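Local coordinates for protein epoxide hydrolase (Aspergillus niger, PDB 3G02) that probably hydrolyses epoxides to diols with an alpha/beta hydrolase fold, in a variant evolved for enantioselectivity, at residues 253-256 and 261-264. The protein carries 9 engineered substitutions. Residues are numbered along the deposited sequence; the frame is centred on the assembly and turned at random.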
# COMPACT_ATOMS: atom_id res chain seq x y z
N ALA A 253 -4.36 2.66 -4.24
CA ALA A 253 -4.21 3.14 -5.61
C ALA A 253 -2.89 3.87 -5.76
O ALA A 253 -2.19 3.73 -6.77
CB ALA A 253 -5.37 4.07 -5.98
N MET A 254 -2.53 4.64 -4.74
CA MET A 254 -1.24 5.33 -4.73
C MET A 254 -0.07 4.36 -4.74
O MET A 254 0.95 4.61 -5.38
CB MET A 254 -1.15 6.27 -3.54
CG MET A 254 -2.15 7.42 -3.62
SD MET A 254 -1.99 8.51 -5.05
CE MET A 254 -0.26 8.97 -5.01
N GLU A 255 -0.23 3.23 -4.04
CA GLU A 255 0.80 2.19 -4.05
C GLU A 255 0.87 1.51 -5.42
O GLU A 255 1.97 1.30 -5.95
CB GLU A 255 0.55 1.19 -2.92
CG GLU A 255 1.60 0.07 -2.82
CD GLU A 255 2.98 0.53 -2.37
OE1 GLU A 255 3.16 1.70 -1.95
OE2 GLU A 255 3.92 -0.30 -2.45
N HIS A 256 -0.28 1.19 -6.01
CA HIS A 256 -0.31 0.63 -7.37
C HIS A 256 0.37 1.55 -8.38
O HIS A 256 1.06 1.08 -9.29
CB HIS A 256 -1.74 0.42 -7.86
CG HIS A 256 -2.55 -0.59 -7.11
ND1 HIS A 256 -3.84 -0.90 -7.48
CD2 HIS A 256 -2.27 -1.38 -6.04
CE1 HIS A 256 -4.33 -1.81 -6.66
NE2 HIS A 256 -3.40 -2.12 -5.78
N SER A 261 5.82 -2.59 -8.85
CA SER A 261 6.67 -3.77 -8.73
C SER A 261 6.68 -4.34 -7.30
O SER A 261 6.53 -5.54 -7.11
CB SER A 261 8.09 -3.50 -9.22
OG SER A 261 8.82 -4.71 -9.21
N THR A 262 6.86 -3.46 -6.32
CA THR A 262 6.86 -3.88 -4.92
C THR A 262 5.54 -4.53 -4.53
O THR A 262 5.51 -5.66 -4.05
CB THR A 262 7.19 -2.71 -3.99
OG1 THR A 262 8.50 -2.24 -4.30
CG2 THR A 262 7.14 -3.14 -2.53
N ILE A 263 4.43 -3.83 -4.75
CA ILE A 263 3.14 -4.37 -4.32
C ILE A 263 2.78 -5.63 -5.12
O ILE A 263 2.18 -6.55 -4.57
CB ILE A 263 2.02 -3.28 -4.29
CG1 ILE A 263 0.75 -3.81 -3.60
CG2 ILE A 263 1.71 -2.73 -5.68
CD1 ILE A 263 0.94 -4.27 -2.15
N GLY A 264 3.17 -5.68 -6.39
CA GLY A 264 2.99 -6.89 -7.20
C GLY A 264 3.66 -8.09 -6.56
O GLY A 264 3.07 -9.17 -6.47
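Two consecutive short helices, 251-258 and 260-268, inserted in the alpha/beta hydrolase chain between the core strands 209-214 and 340-345, meet here through Ile263, which packs against Glu255 and His256. The two helices follow each other almost without a break, and the closest pair of CA atoms, those of His256 and Ile263, is 6.8 Å apart. Glu255 meets Ile263 with its aliphatic part: CG of Glu255 lies 3.7 Å from CB of Ile263, and the two side chains run at a slant to one another. The bond from CA to CB of Glu255 points toward helix 260-268, and with CG anti to the backbone N (chi1 -179°) that methylene is set against Ile263; a bend at chi2 of 69° then takes the carboxylate past the isoleucine, OE2 of Glu255 coming 4.0 Å from CB of Ile263 and 4.3 Å from CG2 of Thr262. The branched isoleucine divides its contacts. CG1 and CG2 both touch CG of Glu255, while CG2 of Ile263 also reaches the His256 ring at an oblique angle, 4.2 Å from CD2. His256 leaves its helix pointing away from Ile263, yet its ring swings back to meet that methyl. The ring is enclosed by aromatic side chains: Tyr315, a predicted proton donor of the active site, and Trp118 meet it edge-to-face, and Trp277 hydrogen-bonds to its NE2. On the dimer side, OG1 of Thr262 is hydrogen-bonded to Glu280 of the second subunit, whose Ala251 packs on Glu255. No hydrogen bond or salt bridge joins the two segments, so across this interface they meet by van der Waals contact alone, in addition to the short chain link between their helices, with one isoleucine touching both a glutamate that also packs on the second subunit and a histidine whose ring packs against the predicted catalytic tyrosine.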